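Local structure of putative aspartate aminotransferase (Thermus thermophilus, 1IUG) at residues 11-16 with 240-245. The protein probably works as a pyridoxal 5'-phosphate-dependent aminotransferase of class V, moving amino groups from an amino acid such as aspartate to a 2-oxo acid. Residues are numbered along the deposited sequence; the frame is centred on the assembly and turned at random.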
loop_
_atom_site.group_PDB
_atom_site.type_symbol
_atom_site.label_atom_id
_atom_site.label_comp_id
_atom_site.label_asym_id
_atom_site.label_seq_id
_atom_site.Cartn_x
_atom_site.Cartn_y
_atom_site.Cartn_z
ATOM N N ARG A 11 10.993 -10.371 -12.119
ATOM C CA ARG A 11 12.359 -10.652 -11.702
ATOM C C ARG A 11 12.922 -9.288 -11.301
ATOM O O ARG A 11 12.908 -8.346 -12.098
ATOM C CB ARG A 11 13.093 -11.202 -12.924
ATOM C CG ARG A 11 14.008 -12.373 -12.700
ATOM C CD ARG A 11 15.146 -12.087 -11.776
ATOM N NE ARG A 11 16.390 -12.119 -12.543
ATOM C CZ ARG A 11 16.905 -13.211 -13.111
ATOM N NH1 ARG A 11 16.293 -14.387 -13.003
ATOM N NH2 ARG A 11 18.034 -13.121 -13.806
ATOM N N LEU A 12 13.391 -9.182 -10.064
ATOM C CA LEU A 12 13.909 -7.922 -9.545
ATOM C C LEU A 12 15.258 -7.448 -10.067
ATOM O O LEU A 12 16.181 -8.232 -10.286
ATOM C CB LEU A 12 13.939 -7.946 -8.015
ATOM C CG LEU A 12 12.606 -8.130 -7.286
ATOM C CD1 LEU A 12 12.838 -8.013 -5.781
ATOM C CD2 LEU A 12 11.588 -7.091 -7.757
ATOM N N HIS A 13 15.350 -6.140 -10.267
ATOM C CA HIS A 13 16.581 -5.518 -10.724
ATOM C C HIS A 13 17.554 -5.552 -9.539
ATOM O O HIS A 13 17.145 -5.354 -8.392
ATOM C CB HIS A 13 16.304 -4.070 -11.141
ATOM C CG HIS A 13 17.467 -3.393 -11.794
ATOM N ND1 HIS A 13 17.518 -3.144 -13.148
ATOM C CD2 HIS A 13 18.626 -2.915 -11.279
ATOM C CE1 HIS A 13 18.657 -2.542 -13.440
ATOM N NE2 HIS A 13 19.348 -2.393 -12.325
ATOM N N PRO A 14 18.839 -5.853 -9.796
ATOM C CA PRO A 14 19.877 -5.921 -8.760
ATOM C C PRO A 14 19.930 -4.691 -7.837
ATOM O O PRO A 14 20.144 -4.828 -6.631
ATOM C CB PRO A 14 21.154 -6.081 -9.580
ATOM C CG PRO A 14 20.684 -6.934 -10.716
ATOM C CD PRO A 14 19.386 -6.260 -11.104
ATOM N N LYS A 15 19.713 -3.504 -8.399
ATOM C CA LYS A 15 19.719 -2.264 -7.618
ATOM C C LYS A 15 18.580 -2.227 -6.592
ATOM O O LYS A 15 18.695 -1.583 -5.549
ATOM C CB LYS A 15 19.616 -1.043 -8.540
ATOM C CG LYS A 15 20.933 -0.575 -9.162
ATOM C CD LYS A 15 21.940 -0.179 -8.088
ATOM C CE LYS A 15 23.272 0.308 -8.661
ATOM N NZ LYS A 15 23.339 0.312 -10.151
ATOM N N ALA A 16 17.483 -2.917 -6.898
ATOM C CA ALA A 16 16.325 -2.963 -6.006
ATOM C C ALA A 16 16.632 -3.766 -4.743
ATOM O O ALA A 16 16.267 -3.359 -3.638
ATOM C CB ALA A 16 15.104 -3.546 -6.742
ATOM N N ALA A 240 13.715 4.790 -7.077
ATOM C CA ALA A 240 14.680 5.836 -7.410
ATOM C C ALA A 240 15.971 5.247 -7.997
ATOM O O ALA A 240 16.454 5.706 -9.033
ATOM C CB ALA A 240 14.989 6.672 -6.176
ATOM N N ALA A 241 16.498 4.213 -7.342
ATOM C CA ALA A 241 17.720 3.535 -7.783
ATOM C C ALA A 241 17.610 2.959 -9.198
ATOM O O ALA A 241 18.540 3.084 -9.995
ATOM C CB ALA A 241 18.089 2.429 -6.798
ATOM N N VAL A 242 16.483 2.319 -9.503
ATOM C CA VAL A 242 16.272 1.741 -10.829
ATOM C C VAL A 242 16.132 2.826 -11.895
ATOM O O VAL A 242 16.758 2.745 -12.955
ATOM C CB VAL A 242 15.029 0.808 -10.861
ATOM C CG1 VAL A 242 14.661 0.452 -12.291
ATOM C CG2 VAL A 242 15.317 -0.465 -10.082
ATOM N N LEU A 243 15.317 3.839 -11.615
ATOM C CA LEU A 243 15.114 4.928 -12.566
ATOM C C LEU A 243 16.409 5.674 -12.866
ATOM O O LEU A 243 16.626 6.103 -13.997
ATOM C CB LEU A 243 14.039 5.900 -12.075
ATOM C CG LEU A 243 12.600 5.380 -12.151
ATOM C CD1 LEU A 243 11.652 6.378 -11.510
ATOM C CD2 LEU A 243 12.213 5.115 -13.602
ATOM N N GLU A 244 17.270 5.814 -11.862
ATOM C CA GLU A 244 18.551 6.493 -12.046
ATOM C C GLU A 244 19.438 5.777 -13.058
ATOM O O GLU A 244 20.186 6.418 -13.791
ATOM C CB GLU A 244 19.301 6.625 -10.718
ATOM C CG GLU A 244 18.918 7.851 -9.911
ATOM C CD GLU A 244 19.629 7.917 -8.573
ATOM O OE1 GLU A 244 18.935 8.035 -7.539
ATOM O OE2 GLU A 244 20.878 7.858 -8.555
ATOM N N GLU A 245 19.344 4.451 -13.098
ATOM C CA GLU A 245 20.144 3.659 -14.022
ATOM C C GLU A 245 19.515 3.503 -15.408
ATOM O O GLU A 245 20.213 3.566 -16.421
ATOM C CB GLU A 245 20.426 2.273 -13.435
ATOM C CG GLU A 245 21.408 1.461 -14.276
ATOM C CD GLU A 245 21.574 0.034 -13.796
ATOM O OE1 GLU A 245 21.094 -0.885 -14.498
ATOM O OE2 GLU A 245 22.195 -0.171 -12.729
#
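His13 and Glu245 both set CG anti to the backbone N (chi1 -173° in each), and the Glu245 chain runs on extended, so its carboxylate arrives at the far end of the imidazole. Lys15 chooses another chi1 well, CG anti to the carbonyl carbon (chi1 -83°), then bends at chi2 and again at chi4, which carries its ammonium to the same carboxylate. The two oxygens divide the work. Glu245 OE1 lies in the plane of the His13 ring, at its edge, 3.1 Å from CE1. The same OE1 is 3.2 Å from His13 NE2. The carboxylate plane is turned 60° from the ring. Glu245 OE2 takes the salt bridge from Lys15 NZ at 2.9 Å, the two chains crossing at about a right angle; as a hydrogen bond it is weak. A carboxylate so close would be expected to favour the protonated imidazole.

Nearer the backbones the packing is aliphatic: His13 CB rests 3.9 Å from Val242 CG2, and Lys15 CB meets Ala241 CB at 4.2 Å. Lys15 and Ala241 also mark the nearest backbone approach, with 6.1 Å between their CA atoms. Met188 touches both His13 and Val242, and the backbones of Met188 and His13 share a hydrogen bond.

His13 holds the N-cap position of helix 14-21, and the 2.9 Å bond from Ala16 N to His13 O closes the first turn. The whole is a surface contact, away from the cofactor-carrying Lys185: the N-terminus of helix 14-21 packed against the C-terminal part of helix 233-246 in the pyridoxal-phosphate fold of a class-V aminotransferase.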